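Local coordinates for inositol monophosphatase family protein (Staphylococcus aureus subsp. aureus MSSA476, PDB 4I3Y) that probably hydrolyses inositol monophosphate to inositol and phosphate with the help of bound magnesium, a reaction that lithium inhibits, at residues L12-D16 against K136-E141; H131-Y135 against F144-I148; Q168-T174 against G266-R271; T231-G235 against L258-N262. All coordinates share one frame; numbering follows the deposited sequence.

Interaction 1: L12-D16 against K136-E141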
# COMPACT_ATOMS: atom_id res chain seq x y z
N LEU A 12 -19.20 -1.18 28.20
CA LEU A 12 -18.46 -1.00 26.92
C LEU A 12 -18.01 -2.34 26.32
O LEU A 12 -18.08 -2.54 25.12
CB LEU A 12 -17.24 -0.06 27.08
CG LEU A 12 -17.57 1.42 26.80
CD1 LEU A 12 -16.26 2.14 26.58
CD2 LEU A 12 -18.51 1.70 25.63
N GLN A 13 -17.54 -3.26 27.18
CA GLN A 13 -17.10 -4.55 26.66
C GLN A 13 -18.21 -5.35 26.08
O GLN A 13 -18.01 -6.02 25.02
CB GLN A 13 -16.15 -5.37 27.61
CG GLN A 13 -15.89 -4.83 29.00
CD GLN A 13 -15.32 -3.41 29.13
OE1 GLN A 13 -14.28 -3.03 28.54
NE2 GLN A 13 -15.98 -2.63 29.96
N GLN A 14 -19.40 -5.25 26.66
CA GLN A 14 -20.55 -5.90 25.99
C GLN A 14 -20.90 -5.27 24.66
O GLN A 14 -21.28 -5.94 23.69
CB GLN A 14 -21.80 -5.86 26.86
CG GLN A 14 -21.65 -6.68 28.13
CD GLN A 14 -22.87 -6.53 29.03
OE1 GLN A 14 -23.44 -7.53 29.45
NE2 GLN A 14 -23.26 -5.30 29.32
N ILE A 15 -20.79 -3.97 24.60
CA ILE A 15 -21.03 -3.35 23.30
C ILE A 15 -19.90 -3.81 22.34
O ILE A 15 -20.16 -4.23 21.20
CB ILE A 15 -21.12 -1.82 23.39
CG1 ILE A 15 -22.19 -1.39 24.47
CG2 ILE A 15 -21.35 -1.28 21.99
CD1 ILE A 15 -22.21 0.12 24.82
N ASP A 16 -18.66 -3.71 22.80
CA ASP A 16 -17.53 -4.12 21.92
C ASP A 16 -17.72 -5.54 21.39
O ASP A 16 -17.49 -5.82 20.17
CB ASP A 16 -16.19 -3.98 22.62
CG ASP A 16 -15.04 -4.30 21.72
OD1 ASP A 16 -14.87 -3.66 20.65
OD2 ASP A 16 -14.29 -5.21 22.09
N LYS A 136 -9.19 -2.08 16.66
CA LYS A 136 -10.24 -1.50 17.53
C LYS A 136 -9.62 -0.72 18.66
O LYS A 136 -8.49 -1.01 19.07
CB LYS A 136 -11.17 -2.60 18.07
CG LYS A 136 -10.49 -3.55 19.05
CD LYS A 136 -11.52 -4.56 19.60
CE LYS A 136 -10.92 -5.40 20.75
NZ LYS A 136 -11.99 -6.34 21.20
N ALA A 137 -10.36 0.29 19.13
CA ALA A 137 -10.00 1.12 20.26
C ALA A 137 -11.19 1.14 21.24
O ALA A 137 -12.35 1.33 20.83
CB ALA A 137 -9.68 2.50 19.78
N ILE A 138 -10.89 0.88 22.53
CA ILE A 138 -11.91 0.85 23.59
C ILE A 138 -11.45 1.66 24.76
O ILE A 138 -10.40 1.34 25.35
CB ILE A 138 -12.16 -0.57 24.13
CG1 ILE A 138 -12.76 -1.45 23.03
CG2 ILE A 138 -13.03 -0.51 25.41
CD1 ILE A 138 -11.80 -2.48 22.55
N ARG A 139 -12.22 2.70 25.10
CA ARG A 139 -11.85 3.64 26.17
C ARG A 139 -11.73 2.85 27.47
O ARG A 139 -12.67 2.18 27.83
CB ARG A 139 -12.91 4.74 26.26
CG ARG A 139 -12.75 5.84 27.30
CD ARG A 139 -13.44 7.11 26.72
NE ARG A 139 -12.41 8.08 26.86
CZ ARG A 139 -11.88 8.91 26.00
NH1 ARG A 139 -12.31 9.22 24.79
NH2 ARG A 139 -10.88 9.56 26.52
N GLY A 140 -10.58 2.89 28.12
CA GLY A 140 -10.40 2.16 29.39
C GLY A 140 -9.60 0.87 29.19
O GLY A 140 -8.85 0.47 30.07
N GLU A 141 -9.71 0.24 28.02
CA GLU A 141 -8.99 -1.01 27.71
C GLU A 141 -7.73 -0.82 26.84
O GLU A 141 -6.73 -1.46 27.10
CB GLU A 141 -9.91 -1.94 26.96
CG GLU A 141 -10.54 -3.10 27.69
CD GLU A 141 -11.23 -4.05 26.71
OE1 GLU A 141 -10.54 -4.98 26.21
OE2 GLU A 141 -12.45 -3.91 26.42
O HOH W 1 -14.24 -5.72 24.69

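Interaction 2: H131-Y135 against F144-I148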
# COMPACT_ATOMS: atom_id res chain seq x y z
N HIS A 131 -7.31 -8.01 4.54
CA HIS A 131 -6.24 -8.69 5.25
C HIS A 131 -6.72 -9.25 6.57
O HIS A 131 -5.91 -9.71 7.34
CB HIS A 131 -4.96 -7.84 5.35
CG HIS A 131 -4.26 -7.73 4.03
ND1 HIS A 131 -4.23 -6.57 3.30
CD2 HIS A 131 -3.69 -8.68 3.25
CE1 HIS A 131 -3.61 -6.78 2.15
NE2 HIS A 131 -3.28 -8.06 2.09
N LYS A 132 -8.04 -9.29 6.78
CA LYS A 132 -8.69 -9.75 8.04
C LYS A 132 -7.97 -9.21 9.30
O LYS A 132 -7.60 -9.94 10.18
CB LYS A 132 -8.82 -11.31 8.05
CG LYS A 132 -9.29 -11.89 6.71
CD LYS A 132 -10.79 -11.81 6.53
CE LYS A 132 -11.19 -12.26 5.12
NZ LYS A 132 -10.37 -11.58 4.04
N LYS A 133 -7.78 -7.89 9.36
CA LYS A 133 -7.17 -7.23 10.51
C LYS A 133 -8.17 -6.22 11.05
O LYS A 133 -8.43 -5.20 10.40
CB LYS A 133 -5.81 -6.54 10.12
CG LYS A 133 -4.65 -7.54 9.89
CD LYS A 133 -3.25 -6.92 9.64
CE LYS A 133 -3.05 -6.52 8.18
NZ LYS A 133 -1.79 -5.81 7.72
N LEU A 134 -8.72 -6.53 12.23
CA LEU A 134 -9.68 -5.69 12.94
C LEU A 134 -8.92 -4.79 13.91
O LEU A 134 -8.39 -5.24 14.94
CB LEU A 134 -10.75 -6.53 13.68
CG LEU A 134 -11.79 -5.68 14.47
CD1 LEU A 134 -12.49 -4.68 13.57
CD2 LEU A 134 -12.88 -6.59 15.05
N TYR A 135 -8.77 -3.51 13.52
CA TYR A 135 -8.23 -2.54 14.46
C TYR A 135 -9.40 -2.07 15.35
O TYR A 135 -10.46 -1.67 14.84
CB TYR A 135 -7.56 -1.34 13.76
CG TYR A 135 -6.41 -1.76 12.85
CD1 TYR A 135 -5.12 -1.83 13.36
CD2 TYR A 135 -6.62 -2.10 11.50
CE1 TYR A 135 -4.04 -2.23 12.56
CE2 TYR A 135 -5.53 -2.52 10.68
CZ TYR A 135 -4.24 -2.55 11.23
OH TYR A 135 -3.13 -2.94 10.54
N PHE A 144 -6.25 -2.28 19.81
CA PHE A 144 -5.88 -3.65 19.45
C PHE A 144 -5.92 -3.86 17.94
O PHE A 144 -6.71 -3.25 17.23
CB PHE A 144 -6.84 -4.67 20.14
CG PHE A 144 -6.84 -4.56 21.62
CD1 PHE A 144 -6.01 -5.38 22.40
CD2 PHE A 144 -7.66 -3.60 22.26
CE1 PHE A 144 -5.99 -5.26 23.80
CE2 PHE A 144 -7.66 -3.49 23.65
CZ PHE A 144 -6.81 -4.32 24.41
N CYS A 145 -5.08 -4.75 17.43
CA CYS A 145 -5.22 -5.26 16.05
C CYS A 145 -5.42 -6.75 16.21
O CYS A 145 -4.52 -7.45 16.71
CB CYS A 145 -4.01 -4.95 15.20
SG CYS A 145 -4.16 -5.62 13.51
N ASN A 146 -6.60 -7.24 15.84
CA ASN A 146 -6.96 -8.66 16.11
C ASN A 146 -6.66 -9.03 17.53
O ASN A 146 -6.07 -10.08 17.79
CB ASN A 146 -6.25 -9.63 15.17
CG ASN A 146 -6.78 -9.51 13.76
OD1 ASN A 146 -7.91 -9.03 13.58
ND2 ASN A 146 -5.99 -9.95 12.74
N GLY A 147 -7.02 -8.16 18.45
CA GLY A 147 -6.67 -8.52 19.84
C GLY A 147 -5.19 -8.55 20.24
O GLY A 147 -4.89 -8.82 21.39
N ILE A 148 -4.25 -8.26 19.35
CA ILE A 148 -2.91 -7.94 19.83
C ILE A 148 -2.92 -6.44 20.21
O ILE A 148 -3.32 -5.65 19.42
CB ILE A 148 -1.87 -8.30 18.77
CG1 ILE A 148 -1.71 -9.86 18.70
CG2 ILE A 148 -0.56 -7.59 19.04
CD1 ILE A 148 -1.52 -10.48 17.30
O HOH W 2 -8.95 -6.21 17.55

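Interaction 3: Q168-T174 against G266-R271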
# COMPACT_ATOMS: atom_id res chain seq x y z
N GLN A 168 -2.52 14.87 -5.42
CA GLN A 168 -3.19 15.35 -6.65
C GLN A 168 -4.08 16.51 -6.33
O GLN A 168 -4.61 17.14 -7.21
CB GLN A 168 -4.08 14.29 -7.29
CG GLN A 168 -3.41 12.96 -7.48
CD GLN A 168 -4.26 11.97 -8.25
OE1 GLN A 168 -4.34 10.81 -7.90
NE2 GLN A 168 -4.91 12.45 -9.27
N VAL A 169 -4.18 16.81 -5.05
CA VAL A 169 -5.17 17.70 -4.57
C VAL A 169 -4.53 18.93 -3.91
O VAL A 169 -5.22 19.75 -3.34
CB VAL A 169 -6.12 16.84 -3.64
CG1 VAL A 169 -6.22 17.38 -2.23
CG2 VAL A 169 -7.45 16.62 -4.33
N MET A 170 -3.21 19.05 -4.03
CA MET A 170 -2.47 20.05 -3.36
C MET A 170 -1.62 20.82 -4.35
O MET A 170 -1.27 20.33 -5.44
CB MET A 170 -1.50 19.44 -2.36
CG MET A 170 -2.01 19.11 -0.98
SD MET A 170 -0.52 18.52 -0.09
CE MET A 170 -1.41 17.75 1.25
N ASN A 171 -1.23 22.02 -3.93
CA ASN A 171 -0.31 22.81 -4.71
C ASN A 171 1.01 22.04 -4.81
O ASN A 171 1.54 21.51 -3.79
CB ASN A 171 -0.11 24.11 -3.92
CG ASN A 171 1.28 24.65 -4.01
OD1 ASN A 171 1.84 24.81 -5.09
ND2 ASN A 171 1.83 25.00 -2.86
N LEU A 172 1.58 21.98 -6.01
CA LEU A 172 2.79 21.20 -6.23
C LEU A 172 4.03 21.63 -5.44
O LEU A 172 4.87 20.78 -5.14
CB LEU A 172 3.15 21.15 -7.69
CG LEU A 172 2.43 20.15 -8.62
CD1 LEU A 172 1.60 19.12 -7.90
CD2 LEU A 172 1.65 20.83 -9.73
N ASP A 173 4.13 22.92 -5.09
CA ASP A 173 5.29 23.40 -4.35
C ASP A 173 5.20 22.79 -3.00
O ASP A 173 6.19 22.36 -2.46
CB ASP A 173 5.26 24.91 -4.12
CG ASP A 173 6.08 25.65 -5.10
OD1 ASP A 173 6.22 25.20 -6.26
OD2 ASP A 173 6.56 26.73 -4.69
N THR A 174 4.00 22.79 -2.44
CA THR A 174 3.87 22.17 -1.12
C THR A 174 4.00 20.66 -1.13
O THR A 174 4.65 20.09 -0.26
CB THR A 174 2.78 22.79 -0.17
OG1 THR A 174 2.22 21.80 0.70
CG2 THR A 174 1.74 23.60 -0.83
N GLY A 266 0.16 28.64 2.05
CA GLY A 266 -0.57 27.36 2.26
C GLY A 266 -0.64 26.34 1.11
O GLY A 266 0.15 26.40 0.17
N TYR A 267 -1.57 25.38 1.17
CA TYR A 267 -1.33 24.15 0.42
C TYR A 267 -2.29 24.01 -0.74
O TYR A 267 -2.23 23.05 -1.48
CB TYR A 267 -1.42 22.93 1.35
CG TYR A 267 -2.75 22.88 2.01
CD1 TYR A 267 -3.88 22.36 1.32
CD2 TYR A 267 -2.94 23.41 3.31
CE1 TYR A 267 -5.14 22.33 1.91
CE2 TYR A 267 -4.19 23.37 3.91
CZ TYR A 267 -5.26 22.81 3.20
OH TYR A 267 -6.47 22.78 3.78
N GLN A 268 -3.20 24.97 -0.88
CA GLN A 268 -4.19 24.94 -1.96
C GLN A 268 -3.51 25.23 -3.30
O GLN A 268 -2.44 25.90 -3.37
CB GLN A 268 -5.31 25.98 -1.68
CG GLN A 268 -6.06 25.83 -0.35
CD GLN A 268 -7.04 24.67 -0.38
OE1 GLN A 268 -7.35 24.16 -1.46
NE2 GLN A 268 -7.52 24.23 0.79
N LYS A 269 -4.10 24.75 -4.37
CA LYS A 269 -3.52 24.97 -5.72
C LYS A 269 -3.49 26.49 -6.07
O LYS A 269 -2.49 27.04 -6.61
CB LYS A 269 -4.35 24.15 -6.72
CG LYS A 269 -4.22 22.64 -6.56
CD LYS A 269 -3.22 22.05 -7.56
CE LYS A 269 -3.47 20.59 -7.96
NZ LYS A 269 -4.91 20.32 -8.22
N TYR A 270 -4.55 27.19 -5.67
CA TYR A 270 -4.59 28.63 -5.75
C TYR A 270 -4.32 29.22 -4.37
O TYR A 270 -5.11 29.06 -3.43
CB TYR A 270 -5.95 29.10 -6.25
CG TYR A 270 -6.27 28.73 -7.66
CD1 TYR A 270 -5.27 28.72 -8.67
CD2 TYR A 270 -7.59 28.42 -8.02
CE1 TYR A 270 -5.62 28.40 -10.00
CE2 TYR A 270 -7.94 28.11 -9.34
CZ TYR A 270 -6.97 28.11 -10.32
OH TYR A 270 -7.35 27.75 -11.62
N ARG A 271 -3.22 29.94 -4.27
CA ARG A 271 -2.74 30.43 -3.00
C ARG A 271 -2.40 31.89 -3.23
O ARG A 271 -2.49 32.67 -2.28
CB ARG A 271 -1.51 29.61 -2.51
CG ARG A 271 -0.20 30.33 -2.83
CD ARG A 271 0.93 29.45 -3.33
NE ARG A 271 1.29 28.43 -2.36
CZ ARG A 271 2.50 27.87 -2.25
NH1 ARG A 271 3.54 28.22 -3.00
NH2 ARG A 271 2.69 26.94 -1.33

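Interaction 4: T231-G235 against L258-N262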
# COMPACT_ATOMS: atom_id res chain seq x y z
N THR A 231 -5.40 16.63 14.34
CA THR A 231 -5.81 18.04 14.39
C THR A 231 -6.28 18.53 13.01
O THR A 231 -6.13 17.86 11.97
CB THR A 231 -4.63 18.95 14.83
OG1 THR A 231 -3.62 19.00 13.79
CG2 THR A 231 -3.98 18.47 16.11
N THR A 232 -6.86 19.71 12.99
CA THR A 232 -7.12 20.38 11.73
C THR A 232 -5.72 20.86 11.24
O THR A 232 -4.71 20.79 11.96
CB THR A 232 -8.00 21.62 11.94
OG1 THR A 232 -7.22 22.59 12.62
CG2 THR A 232 -9.24 21.28 12.79
N LEU A 233 -5.64 21.32 10.00
CA LEU A 233 -4.34 21.66 9.46
C LEU A 233 -3.89 23.04 10.01
O LEU A 233 -2.77 23.51 9.75
CB LEU A 233 -4.37 21.59 7.94
CG LEU A 233 -4.70 20.21 7.35
CD1 LEU A 233 -4.81 20.29 5.83
CD2 LEU A 233 -3.68 19.15 7.72
N ASP A 234 -4.78 23.64 10.80
CA ASP A 234 -4.50 24.83 11.65
C ASP A 234 -4.05 24.46 13.05
O ASP A 234 -3.94 25.32 13.91
CB ASP A 234 -5.76 25.63 11.80
CG ASP A 234 -5.98 26.58 10.66
OD1 ASP A 234 -5.11 26.75 9.79
OD2 ASP A 234 -7.06 27.18 10.65
N GLY A 235 -3.86 23.17 13.30
CA GLY A 235 -3.57 22.66 14.63
C GLY A 235 -4.69 22.64 15.69
O GLY A 235 -4.40 22.44 16.86
N LEU A 258 2.77 20.54 9.76
CA LEU A 258 1.78 21.62 9.69
C LEU A 258 2.43 22.91 9.21
O LEU A 258 1.80 23.73 8.48
CB LEU A 258 1.16 21.93 11.08
CG LEU A 258 0.09 20.96 11.60
CD1 LEU A 258 -0.64 21.58 12.82
CD2 LEU A 258 -0.92 20.69 10.50
N LYS A 259 3.66 23.14 9.64
CA LYS A 259 4.32 24.36 9.22
C LYS A 259 4.65 24.31 7.70
O LYS A 259 4.41 25.28 6.99
CB LYS A 259 5.50 24.71 10.14
CG LYS A 259 6.80 24.12 9.69
CD LYS A 259 7.94 25.16 9.66
CE LYS A 259 9.30 24.47 9.90
NZ LYS A 259 9.46 23.29 9.00
N ILE A 260 5.11 23.17 7.19
CA ILE A 260 5.22 22.98 5.71
C ILE A 260 3.89 23.23 4.96
O ILE A 260 3.85 23.87 3.91
CB ILE A 260 5.76 21.60 5.33
CG1 ILE A 260 7.20 21.45 5.78
CG2 ILE A 260 5.78 21.40 3.82
CD1 ILE A 260 7.66 19.99 5.79
N LEU A 261 2.79 22.66 5.45
CA LEU A 261 1.52 22.81 4.76
C LEU A 261 1.09 24.29 4.70
O LEU A 261 0.38 24.69 3.77
CB LEU A 261 0.40 22.02 5.50
CG LEU A 261 0.36 20.50 5.28
CD1 LEU A 261 -0.53 19.84 6.34
CD2 LEU A 261 -0.07 20.13 3.86
N ASN A 262 1.40 25.05 5.73
CA ASN A 262 0.85 26.37 5.87
C ASN A 262 1.83 27.47 5.31
O ASN A 262 1.44 28.63 5.16
CB ASN A 262 0.46 26.64 7.33
CG ASN A 262 -0.75 25.80 7.77
OD1 ASN A 262 -1.78 25.75 7.07
ND2 ASN A 262 -0.64 25.15 8.92
O HOH W 3 -4.35 25.41 7.39

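Interaction 1: L12-D16 against K136-E141
Asp-16 OD2 accepts two hydrogen bonds: one from Lys-136 NZ at 2.7 Å, which is also a salt bridge, and one from a water, likewise at 2.7 Å from the water oxygen. The pair ties the first turn of helix 12-35 to strand 133-138 of the seven-stranded mixed sheet, a helix-on-sheet layer of the inositol monophosphatase fold; the short segments run nearly antiparallel, their axes 162° apart. Lys-136 reaches across as an extended chain beyond CG and meets the carboxylate at about a right angle, its ammonium using the syn lone pair of OD2. With CG of Asp-16 anti to the backbone N (chi1 -176°), the carboxylate leans out toward the strand, where OD1 has a hydrogen bond outside the two segments, its partner being Tyr-125 OH on strand 120-128. Both oxygens of this buried acid are therefore engaged, and the ammonium beside it would probably stabilise the charged form. The same water also donates to Glu-141 OE2 at 3.1 Å, so it bridges two carboxylates whose nearest oxygens, Asp-16 OD2 and Glu-141 OE2, stand 4.9 Å apart. Ile-138 lays CD1 against the Asp-16 carboxylate, 3.7 Å from OD2, crossing it at about a right angle. At the first residue of the helix, Leu-12 covers the place where the strand gives way to the turn. The guanidinium of Arg-139 leads away from the helix to a salt bridge with Glu-224 of helix 219-225. Leu-12 CD1 itself rests 3.8 Å from Arg-139 O and 4.3 Å from Ile-138 CG2.

Interaction 2: H131-Y135 against F144-I148
Two side-chain torsions set up this contact: Asn-146 CG lies anti to its carbonyl carbon (chi1 -70°), which turns the amide to the backbone of the facing segment, and Cys-145 SG lies opposite its own backbone N (chi1 178°), which brings the sulfur over the Tyr-135 ring. The amide of Asn-146 then imitates a peptide group. Its ND2 donates to Lys-132 O at 3.0 Å, on a lone pair in the carbonyl plane, while its OD1 accepts from Leu-134 N at 3.0 Å in an almost straight bond, the donor standing above the plane of the side-chain carbonyl. These two bonds hold the amide, and a backbone bond from Asn-146 N to Leu-134 O (2.8 Å) is a separate third link. Leu-134 O also accepts from a water that in turn takes the N-H of Gly-147. On the sheet face that carries Tyr-135 and Cys-145, Cys-145 SG sits 3.9 Å from the Tyr-135 ring centroid, displaced toward the rim near CE1, in a sulfur-aromatic contact; Lys-133 CB flanks the sulfur, 3.9 Å from SG. His-131, just before the strand, stacks on His-131 of the second subunit. Tyr-135 and Cys-145 form a non-hydrogen-bonded antiparallel pair of the hairpin made by strands 133-138 and 142-145; the type I' turn from Cys-145 to Ile-148 then joins strand 142-145 to strand 148-150, as in tight two-residue hairpins.

Interaction 3: Q168-T174 against G266-R271
The two segments meet backbone to backbone at Asn-171, whose N donates to Tyr-267 O in a straight 2.8 Å bond, while its CA comes 4.0 Å from that of Lys-269. This fastens the C-terminal tail beside the start of helix 172-181, where Asn-171 is the N-cap: its OD1 accepts from Asp-173 N at 3.0 Å, with the donor well above the plane of the side-chain carbonyl. Lys-269 lies along the preceding loop, its chain bent at chi2 (-98°) and again near the end; this draws CD to 3.4 Å from Met-170 O and takes NZ on to Gln-168 O, where the hydrogen bond is weak at 3.3 Å. Arg-271, the last residue, folds back to Gly-266. Its NH2 donates to Gly-266 O at 3.0 Å, in the plane of both the guanidinium and the carbonyl, and this bond within the tail holds the group's orientation. The close approach of the Asn-171 amide to the guanidinium is doubtful as modelled. Asp-173 OD2 approaches the guanidinium edge, but its salt bridge to Arg-271 NH1 is long, 3.8 Å. Thr-174 packs beside Tyr-267, and the buried OG1 of Thr-174 has no polar partner in the model. Met-170 brings CG to 4.4 Å from Tyr-267 CD1, a loose apolar touch. Beyond the pair, Met-170 and Tyr-267 both reach Leu-261 on helix 254-262, Met-170 also leans on Val-175 and Leu-178 of helix 172-181, and Gln-176 of the second subunit packs on Leu-172 and Lys-269.

Interaction 4: T231-G235 against L258-N262
A type I beta turn from Thr-232 to Gly-235, at the exit of edge strand 229-232 in the five-stranded mixed sheet, is here covered by the last turn of helix 254-262, one helix-on-sheet layer of this alpha/beta fold. The polar tie is a single direct one: Asn-262 ND2 donates to Leu-233 O at 2.8 Å, nearly straight at the hydrogen (175°), with the acceptor in the plane of the amide and the N-H arriving almost end-on to the carbonyl. The other half of the amide works through a water, which donates to Asn-262 OD1 at 2.6 Å and to Asp-234 OD1 at 2.9 Å. Leu-258 straddles the turn with its two methyls. CD1 lies 3.6 Å from Gly-235 CA, and CD2 lies 3.5 Å from Leu-233 O, so the leucine fork embraces backbone more than side chain. Leu-233 carries the apolar contact on the helix side: with CG anti to the carbonyl carbon (chi1 -61°), its CD2 meets Leu-261 CD1 at 3.5 Å and Leu-258 CD2 at 4.2 Å. Ile-247 on strand 246-249 touches both Leu-233 and Leu-258, and Tyr-267 of the C-terminal tail reaches Leu-233. Within the turn, Thr-232 O accepts from Thr-231 OG1 and from Gly-235 N, which come from opposite faces of its plane. The leucines thus make a greasy interior layer, while at the exposed helix end the amide of Asn-262, held through both its nitrogen and its oxygen, ties the helix to a turn carbonyl.

In the fold
Interactions 1 and 2 share strand 133-138 and touch through Lys-136 O and Phe-144 N, 2.7 Å apart in a probable hydrogen bond; one joins that strand to helix 12-35, the other to its hairpin partner. Interactions 3 and 4 form a second group, their centres about 13 Å apart, meeting where Met-170 and Tyr-267 pack on Leu-261, and Tyr-267 also on Leu-233. All four are partly buried. Interaction 1 relies on a salt bridge to a buried aspartate, interaction 2 on a side-chain amide standing in for backbone, interaction 4 on leucines with a polar edge, and interaction 3, with the most exposed residues, on a straight backbone bond, with one long ion pair and one weak lysine bond. Interactions 2 and 3 also meet the second subunit.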